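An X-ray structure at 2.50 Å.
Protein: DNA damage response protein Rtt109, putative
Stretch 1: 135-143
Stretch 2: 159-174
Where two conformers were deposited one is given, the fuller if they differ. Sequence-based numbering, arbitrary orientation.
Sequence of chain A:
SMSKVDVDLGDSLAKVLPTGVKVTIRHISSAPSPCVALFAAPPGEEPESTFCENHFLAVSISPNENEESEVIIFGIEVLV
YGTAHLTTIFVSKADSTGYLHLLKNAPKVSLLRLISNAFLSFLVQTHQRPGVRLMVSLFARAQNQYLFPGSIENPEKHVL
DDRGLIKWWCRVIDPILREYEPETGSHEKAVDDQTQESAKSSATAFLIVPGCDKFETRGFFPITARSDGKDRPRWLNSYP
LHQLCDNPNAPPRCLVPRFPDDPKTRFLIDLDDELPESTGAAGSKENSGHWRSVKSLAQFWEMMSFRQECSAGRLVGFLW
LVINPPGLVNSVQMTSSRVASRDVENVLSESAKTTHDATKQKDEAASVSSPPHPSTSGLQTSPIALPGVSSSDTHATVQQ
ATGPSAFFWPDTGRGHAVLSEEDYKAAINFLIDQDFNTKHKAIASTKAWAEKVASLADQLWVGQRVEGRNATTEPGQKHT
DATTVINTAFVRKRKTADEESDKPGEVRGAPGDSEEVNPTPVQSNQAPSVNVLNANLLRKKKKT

Stretch 1, residues 135-143: MVSLFARAQ
Stretch 2 159-174: VLDDRGLIKWWCRVID

A strand, 135-140, runs alongside a helix, 162-174, nearly antiparallel: their N-to-C directions differ by 158° and their axes approach to 8.4 Å. The strand has entered from earlier in the chain and the helix continues beyond 174. The gap between backbones narrows from one end to the other, CA to CA: 8.6 Å for Val136 and Ile173, 5.3 Å for Ala140 and Ile166, 4.7 Å for Arg141 and Asp162. The small Ala140 and Ala142 lie toward the close end.

Strand residues are extended (Val136 phi/psi -105/131, Leu138 -169/160, Ala140 -116/121), so CA-to-CB bonds alternate: Val136, Leu138 and Ala140 point toward the helix, Ser137 and Phe139 away. At the wide end Val136 (chi1 t) meets Ile173 (m, m), with Val136 CG1 4.0 Å from Ile173 CD1, two branched side chains spanning the gap. One turn back along the helix, the indole of Trp169 (chi1 -85°, chi2 116°) forms a broad plate on which Leu138 rests. Leu138 takes p, p; its CD1 sits over one face, 4.1 Å from the centroid of the five-membered ring and 22° off the ring normal, a CH-pi contact, while Leu138 CD2 reaches Trp169 CE3 at 3.5 Å.

Where the backbones close in, the strand offers only a methyl. Ala140 CB fits a hollow among Trp169 CD1 (3.7 Å), Ile166 CG1 (3.8 Å) and the backbone Leu165 O (4.2 Å); Ile166 is m, t. Leu165 (chi1 -96°, between wells; chi2 t) extends its CD1 against the chain just past the strand, 3.5 Å from Arg141 C and 3.4 Å from Ala142 N. Arg141 (-167/146; chi1 p, chi2 t, chi3 m) directs its CA-to-CB bond away overall, though Arg141 CB still comes within 3.9 Å of Asp162 OD2, and Ala142 (-70/133) turns its methyl back toward the helix start, where Ala142 CB lies 3.6 Å from Leu160 O and 4.1 Å from Leu165 CD1.

The polar link is at this tight end. Asp162 (chi1 m, chi2 144°) points its CA-to-CB bond sideways, but its carboxylate comes nearer and accepts a hydrogen bond from the backbone: Ala142 N to Asp162 OD2, 2.9 Å, N-H...O angle 154°. The same Asp162 OD2 is 3.6 Å from Arg141 CA. Asp161 (-83/-179, chi1 p) directs its CA-to-CB bond away from the strand and caps the helix, Asp161 OD1 accepting from Gly164 N at 3.0 Å. Helical i to i+4 bonds begin with Leu165 N to Asp161 O (2.9 Å) and continue through Asp174 N to Cys170 O (2.8 Å). Together the surfaces bury 473 Å².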

# COMPACT_ATOMS: atom_id res chain seq x y z
N MET A 135 4.41 -8.00 3.50
CA MET A 135 3.01 -7.70 3.24
C MET A 135 2.82 -6.44 2.40
O MET A 135 3.47 -5.42 2.63
CB MET A 135 2.26 -7.55 4.57
CG MET A 135 0.84 -7.09 4.41
SD MET A 135 -0.09 -7.17 5.95
CE MET A 135 0.50 -5.71 6.79
N VAL A 136 1.94 -6.53 1.40
CA VAL A 136 1.48 -5.34 0.70
C VAL A 136 0.07 -5.05 1.16
O VAL A 136 -0.78 -5.94 1.18
CB VAL A 136 1.51 -5.50 -0.83
CG1 VAL A 136 1.01 -4.23 -1.51
CG2 VAL A 136 2.91 -5.82 -1.30
N SER A 137 -0.19 -3.81 1.53
CA SER A 137 -1.47 -3.47 2.11
C SER A 137 -1.97 -2.11 1.64
O SER A 137 -1.18 -1.24 1.27
CB SER A 137 -1.37 -3.51 3.65
OG SER A 137 -2.63 -3.31 4.25
N LEU A 138 -3.29 -1.94 1.68
CA LEU A 138 -3.93 -0.69 1.29
C LEU A 138 -5.39 -0.72 1.70
O LEU A 138 -5.95 -1.79 1.91
CB LEU A 138 -3.81 -0.45 -0.22
CG LEU A 138 -4.53 -1.46 -1.13
CD1 LEU A 138 -6.01 -1.08 -1.39
CD2 LEU A 138 -3.78 -1.64 -2.43
N PHE A 139 -6.01 0.45 1.80
CA PHE A 139 -7.47 0.50 1.89
C PHE A 139 -7.99 1.19 0.65
O PHE A 139 -7.36 2.10 0.13
CB PHE A 139 -7.93 1.19 3.19
CG PHE A 139 -7.61 2.65 3.26
CD1 PHE A 139 -6.45 3.09 3.89
CD2 PHE A 139 -8.49 3.60 2.75
CE1 PHE A 139 -6.16 4.46 3.98
CE2 PHE A 139 -8.20 4.97 2.83
CZ PHE A 139 -7.04 5.39 3.45
N ALA A 140 -9.13 0.75 0.15
CA ALA A 140 -9.66 1.28 -1.10
C ALA A 140 -10.98 1.99 -0.86
O ALA A 140 -11.93 1.40 -0.35
CB ALA A 140 -9.85 0.17 -2.11
N ARG A 141 -11.02 3.27 -1.22
CA ARG A 141 -12.24 4.07 -1.15
C ARG A 141 -12.06 5.37 -1.92
O ARG A 141 -10.96 5.92 -1.97
CB ARG A 141 -12.63 4.36 0.30
CG ARG A 141 -11.69 5.32 1.03
CD ARG A 141 -12.08 5.44 2.50
NE ARG A 141 -13.44 5.95 2.63
CZ ARG A 141 -13.74 7.21 2.93
NH1 ARG A 141 -12.77 8.08 3.16
NH2 ARG A 141 -15.01 7.59 3.02
N ALA A 142 -13.13 5.84 -2.55
CA ALA A 142 -13.11 7.15 -3.20
C ALA A 142 -13.05 8.24 -2.15
O ALA A 142 -13.78 8.20 -1.17
CB ALA A 142 -14.33 7.32 -4.08
N GLN A 143 -12.16 9.22 -2.34
CA GLN A 143 -11.98 10.24 -1.31
C GLN A 143 -11.25 11.45 -1.81
O GLN A 143 -10.87 11.52 -2.98
CB GLN A 143 -11.23 9.67 -0.11
CG GLN A 143 -9.78 9.39 -0.40
CD GLN A 143 -9.13 8.59 0.71
OE1 GLN A 143 -8.32 7.69 0.45
NE2 GLN A 143 -9.47 8.91 1.96
N VAL A 159 -13.03 9.65 -12.18
CA VAL A 159 -12.85 8.98 -10.90
C VAL A 159 -13.82 7.80 -10.75
O VAL A 159 -14.93 7.82 -11.28
CB VAL A 159 -13.05 9.98 -9.72
CG1 VAL A 159 -12.71 9.33 -8.38
CG2 VAL A 159 -12.19 11.21 -9.94
N LEU A 160 -13.37 6.77 -10.06
CA LEU A 160 -14.19 5.60 -9.76
C LEU A 160 -14.91 5.76 -8.42
O LEU A 160 -14.45 6.50 -7.56
CB LEU A 160 -13.32 4.35 -9.75
CG LEU A 160 -12.54 4.05 -11.02
CD1 LEU A 160 -11.56 2.92 -10.79
CD2 LEU A 160 -13.51 3.71 -12.14
N ASP A 161 -16.03 5.07 -8.24
CA ASP A 161 -16.66 5.02 -6.93
C ASP A 161 -15.99 3.92 -6.07
O ASP A 161 -15.04 3.28 -6.51
CB ASP A 161 -18.18 4.81 -7.05
CG ASP A 161 -18.58 3.45 -7.62
OD1 ASP A 161 -17.70 2.66 -8.04
OD2 ASP A 161 -19.80 3.18 -7.66
N ASP A 162 -16.47 3.74 -4.84
CA ASP A 162 -15.86 2.77 -3.93
C ASP A 162 -15.75 1.36 -4.52
O ASP A 162 -14.68 0.75 -4.47
CB ASP A 162 -16.64 2.70 -2.61
CG ASP A 162 -16.71 4.03 -1.91
OD1 ASP A 162 -17.75 4.31 -1.29
OD2 ASP A 162 -15.72 4.79 -1.98
N ARG A 163 -16.84 0.85 -5.08
CA ARG A 163 -16.82 -0.51 -5.62
C ARG A 163 -15.84 -0.63 -6.77
O ARG A 163 -15.13 -1.62 -6.89
CB ARG A 163 -18.22 -0.94 -6.06
CG ARG A 163 -19.16 -1.22 -4.91
CD ARG A 163 -20.57 -1.57 -5.38
NE ARG A 163 -21.51 -1.58 -4.26
CZ ARG A 163 -21.86 -2.67 -3.59
NH1 ARG A 163 -21.37 -3.86 -3.94
NH2 ARG A 163 -22.72 -2.59 -2.57
N GLY A 164 -15.78 0.39 -7.62
CA GLY A 164 -14.85 0.39 -8.73
C GLY A 164 -13.40 0.44 -8.27
O GLY A 164 -12.54 -0.22 -8.87
N LEU A 165 -13.14 1.21 -7.22
CA LEU A 165 -11.78 1.32 -6.69
C LEU A 165 -11.30 0.01 -6.05
O LEU A 165 -10.14 -0.38 -6.22
CB LEU A 165 -11.69 2.45 -5.67
CG LEU A 165 -11.19 3.75 -6.28
CD1 LEU A 165 -11.31 4.89 -5.29
CD2 LEU A 165 -9.76 3.59 -6.76
N ILE A 166 -12.19 -0.65 -5.32
CA ILE A 166 -11.86 -1.94 -4.74
C ILE A 166 -11.51 -2.97 -5.83
O ILE A 166 -10.50 -3.67 -5.73
CB ILE A 166 -13.00 -2.46 -3.84
CG1 ILE A 166 -13.22 -1.51 -2.67
CG2 ILE A 166 -12.68 -3.86 -3.32
CD1 ILE A 166 -14.54 -1.72 -1.94
N LYS A 167 -12.31 -3.04 -6.90
CA LYS A 167 -11.99 -3.96 -7.99
C LYS A 167 -10.70 -3.57 -8.67
O LYS A 167 -9.91 -4.43 -9.06
CB LYS A 167 -13.12 -4.02 -9.01
CG LYS A 167 -14.37 -4.68 -8.49
CD LYS A 167 -15.49 -4.67 -9.52
CE LYS A 167 -16.82 -5.01 -8.86
NZ LYS A 167 -17.96 -5.11 -9.82
N TRP A 168 -10.47 -2.26 -8.80
CA TRP A 168 -9.28 -1.75 -9.48
C TRP A 168 -8.02 -2.16 -8.73
O TRP A 168 -7.08 -2.70 -9.32
CB TRP A 168 -9.36 -0.22 -9.61
CG TRP A 168 -8.29 0.40 -10.46
CD1 TRP A 168 -8.29 0.54 -11.82
CD2 TRP A 168 -7.06 1.00 -10.00
NE1 TRP A 168 -7.13 1.18 -12.23
CE2 TRP A 168 -6.37 1.47 -11.14
CE3 TRP A 168 -6.48 1.18 -8.74
CZ2 TRP A 168 -5.14 2.11 -11.05
CZ3 TRP A 168 -5.25 1.82 -8.65
CH2 TRP A 168 -4.60 2.28 -9.80
N TRP A 169 -8.01 -1.93 -7.42
CA TRP A 169 -6.85 -2.25 -6.60
C TRP A 169 -6.57 -3.74 -6.56
O TRP A 169 -5.42 -4.16 -6.50
CB TRP A 169 -7.02 -1.69 -5.19
CG TRP A 169 -6.61 -0.26 -5.07
CD1 TRP A 169 -7.40 0.81 -4.77
CD2 TRP A 169 -5.29 0.27 -5.29
NE1 TRP A 169 -6.66 1.96 -4.77
CE2 TRP A 169 -5.36 1.65 -5.08
CE3 TRP A 169 -4.06 -0.31 -5.62
CZ2 TRP A 169 -4.24 2.48 -5.19
CZ3 TRP A 169 -2.96 0.50 -5.74
CH2 TRP A 169 -3.05 1.88 -5.53
N CYS A 170 -7.62 -4.56 -6.59
CA CYS A 170 -7.40 -6.00 -6.67
C CYS A 170 -6.72 -6.38 -7.99
O CYS A 170 -5.87 -7.26 -8.01
CB CYS A 170 -8.72 -6.76 -6.50
SG CYS A 170 -9.40 -6.61 -4.82
N ARG A 171 -7.07 -5.69 -9.08
CA ARG A 171 -6.46 -5.96 -10.38
C ARG A 171 -5.01 -5.50 -10.41
O ARG A 171 -4.19 -6.04 -11.14
CB ARG A 171 -7.26 -5.30 -11.51
CG ARG A 171 -8.59 -5.98 -11.82
CD ARG A 171 -9.25 -5.37 -13.06
NE ARG A 171 -9.59 -3.97 -12.86
CZ ARG A 171 -10.81 -3.52 -12.59
NH1 ARG A 171 -11.01 -2.22 -12.41
NH2 ARG A 171 -11.82 -4.37 -12.50
N VAL A 172 -4.68 -4.50 -9.59
CA VAL A 172 -3.30 -4.06 -9.46
C VAL A 172 -2.47 -5.13 -8.75
O VAL A 172 -1.35 -5.46 -9.14
CB VAL A 172 -3.20 -2.75 -8.65
CG1 VAL A 172 -1.76 -2.47 -8.24
CG2 VAL A 172 -3.78 -1.58 -9.44
N ILE A 173 -3.06 -5.68 -7.69
CA ILE A 173 -2.42 -6.67 -6.84
C ILE A 173 -2.32 -8.06 -7.50
O ILE A 173 -1.32 -8.76 -7.31
CB ILE A 173 -3.19 -6.75 -5.49
CG1 ILE A 173 -2.89 -5.50 -4.67
CG2 ILE A 173 -2.87 -8.02 -4.70
CD1 ILE A 173 -1.41 -5.24 -4.51
N ASP A 174 -3.32 -8.43 -8.29
CA ASP A 174 -3.42 -9.79 -8.83
C ASP A 174 -2.14 -10.30 -9.53
O ASP A 174 -1.68 -11.40 -9.23
CB ASP A 174 -4.62 -9.90 -9.79
CG ASP A 174 -5.07 -11.34 -10.01
OD1 ASP A 174 -5.13 -12.11 -9.04
OD2 ASP A 174 -5.37 -11.70 -11.17